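Local coordinates for GlcNAc Inducible Gene 2, GIG2 (Candida albicans, PDB 6AKZ), which binds an iron ion and is probably an oxygenase of the DUF1479 family, encoded by a gene induced by N-acetylglucosamine, at residues N129-K134 with E413-N418. Sequence-based numbering, arbitrary orientation.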
ATOM      1  N   ASN A 129     -10.145   1.628 -16.517  1.00 22.87           N
ATOM      2  CA  ASN A 129     -10.922   0.998 -15.452  1.00 21.67           C
ATOM      3  C   ASN A 129     -11.368  -0.381 -15.913  1.00 21.25           C
ATOM      4  O   ASN A 129     -12.568  -0.625 -16.106  1.00 22.66           O
ATOM      5  CB  ASN A 129     -12.112   1.887 -15.051  1.00 25.82           C
ATOM      6  CG  ASN A 129     -11.666   3.132 -14.293  1.00 30.50           C
ATOM      7  OD1 ASN A 129     -10.510   3.492 -14.318  1.00 36.49           O
ATOM      8  ND2 ASN A 129     -12.562   3.742 -13.577  1.00 36.46           N
ATOM      9  N   VAL A 130     -10.383  -1.227 -16.188  1.00 17.63           N
ATOM     10  CA  VAL A 130     -10.568  -2.598 -16.496  1.00 19.15           C
ATOM     11  C   VAL A 130     -10.014  -3.345 -15.261  1.00 18.03           C
ATOM     12  O   VAL A 130      -8.864  -3.125 -14.803  1.00 15.06           O
ATOM     13  CB  VAL A 130      -9.927  -3.012 -17.829  1.00 19.97           C
ATOM     14  CG1 VAL A 130      -8.400  -2.817 -17.881  1.00 22.08           C
ATOM     15  CG2 VAL A 130     -10.209  -4.467 -18.108  1.00 23.50           C
ATOM     16  N   PHE A 131     -10.823  -4.243 -14.728  1.00 16.92           N
ATOM     17  CA  PHE A 131     -10.467  -4.984 -13.507  1.00 17.91           C
ATOM     18  C   PHE A 131     -10.309  -6.494 -13.650  1.00 19.16           C
ATOM     19  O   PHE A 131      -9.391  -7.069 -13.001  1.00 16.84           O
ATOM     20  CB  PHE A 131     -11.503  -4.640 -12.450  1.00 18.45           C
ATOM     21  CG  PHE A 131     -11.562  -3.172 -12.143  1.00 16.68           C
ATOM     22  CD1 PHE A 131     -10.632  -2.575 -11.314  1.00 15.36           C
ATOM     23  CD2 PHE A 131     -12.506  -2.340 -12.791  1.00 17.41           C
ATOM     24  CE1 PHE A 131     -10.710  -1.232 -11.005  1.00 17.41           C
ATOM     25  CE2 PHE A 131     -12.574  -0.973 -12.520  1.00 16.93           C
ATOM     26  CZ  PHE A 131     -11.661  -0.410 -11.618  1.00 17.13           C
ATOM     27  N   TRP A 132     -11.175  -7.163 -14.457  1.00 17.11           N
ATOM     28  CA  TRP A 132     -11.297  -8.616 -14.486  1.00 17.32           C
ATOM     29  C   TRP A 132     -10.921  -9.286 -15.829  1.00 18.68           C
ATOM     30  O   TRP A 132     -11.294 -10.446 -16.099  1.00 18.93           O
ATOM     31  CB  TRP A 132     -12.722  -9.067 -13.990  1.00 17.13           C
ATOM     32  CG  TRP A 132     -13.234  -8.414 -12.709  1.00 16.18           C
ATOM     33  CD1 TRP A 132     -14.337  -7.621 -12.558  1.00 18.33           C
ATOM     34  CD2 TRP A 132     -12.579  -8.408 -11.428  1.00 16.68           C
ATOM     35  NE1 TRP A 132     -14.441  -7.138 -11.257  1.00 18.97           N
ATOM     36  CE2 TRP A 132     -13.365  -7.606 -10.546  1.00 16.72           C
ATOM     37  CE3 TRP A 132     -11.434  -9.031 -10.933  1.00 17.70           C
ATOM     38  CZ2 TRP A 132     -13.038  -7.419  -9.220  1.00 17.83           C
ATOM     39  CZ3 TRP A 132     -11.093  -8.801  -9.566  1.00 20.81           C
ATOM     40  CH2 TRP A 132     -11.900  -8.032  -8.745  1.00 18.35           C
ATOM     41  N   SER A 133     -10.202  -8.556 -16.682  1.00 19.17           N
ATOM     42  CA  SER A 133      -9.853  -9.094 -17.999  1.00 18.02           C
ATOM     43  C   SER A 133      -9.020 -10.345 -17.890  1.00 18.77           C
ATOM     44  O   SER A 133      -8.350 -10.592 -16.857  1.00 18.86           O
ATOM     45  CB  SER A 133      -9.071  -8.004 -18.799  1.00 18.03           C
ATOM     46  OG  SER A 133      -7.775  -7.779 -18.272  1.00 18.52           O
ATOM     47  N   LYS A 134      -8.996 -11.154 -18.958  1.00 16.41           N
ATOM     48  CA  LYS A 134      -8.188 -12.331 -18.956  1.00 16.88           C
ATOM     49  C   LYS A 134      -6.688 -12.072 -18.637  1.00 16.99           C
ATOM     50  O   LYS A 134      -6.064 -12.840 -17.882  1.00 16.87           O
ATOM     51  CB  LYS A 134      -8.316 -13.070 -20.298  1.00 19.14           C
ATOM     52  CG  LYS A 134      -7.495 -14.376 -20.370  1.00 22.92           C
ATOM     53  CD  LYS A 134      -7.335 -14.784 -21.832  1.00 30.39           C
ATOM     54  CE  LYS A 134      -7.364 -16.291 -22.031  1.00 34.03           C
ATOM     55  NZ  LYS A 134      -6.050 -16.873 -22.455  1.00 36.52           N
ATOM     56  N   GLU A 413     -21.309  -1.283 -18.209  1.00 36.45           N
ATOM     57  CA  GLU A 413     -19.902  -1.762 -18.126  1.00 30.75           C
ATOM     58  C   GLU A 413     -19.809  -3.277 -18.248  1.00 29.10           C
ATOM     59  O   GLU A 413     -20.762  -3.992 -17.986  1.00 29.53           O
ATOM     60  CB  GLU A 413     -19.194  -1.197 -16.907  1.00 34.07           C
ATOM     61  CG  GLU A 413     -19.856  -1.502 -15.567  1.00 31.63           C
ATOM     62  CD  GLU A 413     -18.886  -1.571 -14.387  1.00 31.35           C
ATOM     63  OE1 GLU A 413     -17.673  -1.301 -14.557  1.00 32.35           O
ATOM     64  OE2 GLU A 413     -19.361  -1.868 -13.250  1.00 25.37           O
ATOM     65  N   PHE A 414     -18.675  -3.740 -18.760  1.00 26.50           N
ATOM     66  CA  PHE A 414     -18.371  -5.118 -18.959  1.00 26.01           C
ATOM     67  C   PHE A 414     -16.872  -5.321 -18.593  1.00 24.94           C
ATOM     68  O   PHE A 414     -16.037  -4.648 -19.145  1.00 22.94           O
ATOM     69  CB  PHE A 414     -18.566  -5.464 -20.421  1.00 27.45           C
ATOM     70  CG  PHE A 414     -18.168  -6.834 -20.756  1.00 29.95           C
ATOM     71  CD1 PHE A 414     -18.999  -7.900 -20.468  1.00 34.08           C
ATOM     72  CD2 PHE A 414     -16.941  -7.092 -21.342  1.00 31.76           C
ATOM     73  CE1 PHE A 414     -18.599  -9.190 -20.770  1.00 37.18           C
ATOM     74  CE2 PHE A 414     -16.531  -8.397 -21.624  1.00 33.80           C
ATOM     75  CZ  PHE A 414     -17.353  -9.437 -21.324  1.00 34.54           C
ATOM     76  N   GLN A 415     -16.512  -6.267 -17.748  1.00 22.83           N
ATOM     77  CA  GLN A 415     -15.130  -6.324 -17.232  1.00 20.11           C
ATOM     78  C   GLN A 415     -14.271  -7.454 -17.681  1.00 21.97           C
ATOM     79  O   GLN A 415     -13.145  -7.623 -17.118  1.00 22.84           O
ATOM     80  CB  GLN A 415     -15.192  -6.236 -15.699  1.00 18.82           C
ATOM     81  CG  GLN A 415     -15.627  -4.846 -15.188  1.00 19.41           C
ATOM     82  CD  GLN A 415     -14.564  -3.793 -15.400  1.00 24.26           C
ATOM     83  OE1 GLN A 415     -13.412  -4.127 -15.621  1.00 21.66           O
ATOM     84  NE2 GLN A 415     -14.944  -2.527 -15.289  1.00 25.92           N
ATOM     85  N   GLY A 416     -14.747  -8.305 -18.599  1.00 20.11           N
ATOM     86  CA  GLY A 416     -13.953  -9.379 -19.118  1.00 21.09           C
ATOM     87  C   GLY A 416     -13.802 -10.605 -18.263  1.00 22.04           C
ATOM     88  O   GLY A 416     -12.945 -11.442 -18.529  1.00 24.32           O
ATOM     89  N   ALA A 417     -14.618 -10.729 -17.213  1.00 22.97           N
ATOM     90  CA  ALA A 417     -14.519 -11.826 -16.238  1.00 22.48           C
ATOM     91  C   ALA A 417     -14.859 -13.103 -16.877  1.00 23.71           C
ATOM     92  O   ALA A 417     -15.859 -13.182 -17.568  1.00 27.75           O
ATOM     93  CB  ALA A 417     -15.502 -11.600 -15.121  1.00 23.25           C
ATOM     94  N   ASN A 418     -14.003 -14.071 -16.738  1.00 22.72           N
ATOM     95  CA  ASN A 418     -14.311 -15.423 -17.169  1.00 28.33           C
ATOM     96  C   ASN A 418     -13.781 -16.389 -16.193  1.00 24.52           C
ATOM     97  O   ASN A 418     -12.568 -16.491 -16.017  1.00 21.09           O
ATOM     98  CB  ASN A 418     -13.713 -15.732 -18.546  1.00 31.35           C
ATOM     99  CG  ASN A 418     -14.684 -15.500 -19.645  1.00 37.87           C
ATOM    100  OD1 ASN A 418     -14.495 -14.633 -20.479  1.00 40.64           O
ATOM    101  ND2 ASN A 418     -15.761 -16.283 -19.649  1.00 43.04           N
TER
HETATM  102  O   HOH W   1     -11.041 -13.134 -16.010  1.00 22.89           O
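The amide of Q415 docks on the backbone of N129 and F131, a side-chain bridge between two loops on the flank of this cupin-clan fold: one leaves edge strand 127-128 of the main sheet, the other follows helix 407-412. OE1 takes the F131 N-H at 2.7 Å, while NE2 gives a nearly straight bond to N129 O, 3.2 Å away and almost in the amide plane. Both OE1 and NE2 thus grip the backbone around V130. NE2 also donates to E413 OE1 (3.1 Å), which it meets from above the carboxylate plane. A bend at chi2 (-71°) swings CD of Q415 to the edge of the F131 ring, 3.6 Å from CD2. Q415 CB approaches W132 CD1 obliquely (3.5 Å).

Next along, W132 N makes only a weak bond to Q415 O. G416, with positive phi (78°), lies opposite S133, their CA atoms 4.3 Å apart, and A417 CB rests on W132 CB.

Farther out, OE2 of E413 is salt-bridged to R402 and its OE1 hydrogen-bonded to S397 OG; W132 NE1 reaches I396 O, its indole lying against helix 382-394. S133 is the N-cap of helix 134-140, its side chain capping a backbone N of the first turn, and OG also bonds to Q136 OE1. At the far end one water donates to W132 O at 2.7 Å and accepts from N418 N.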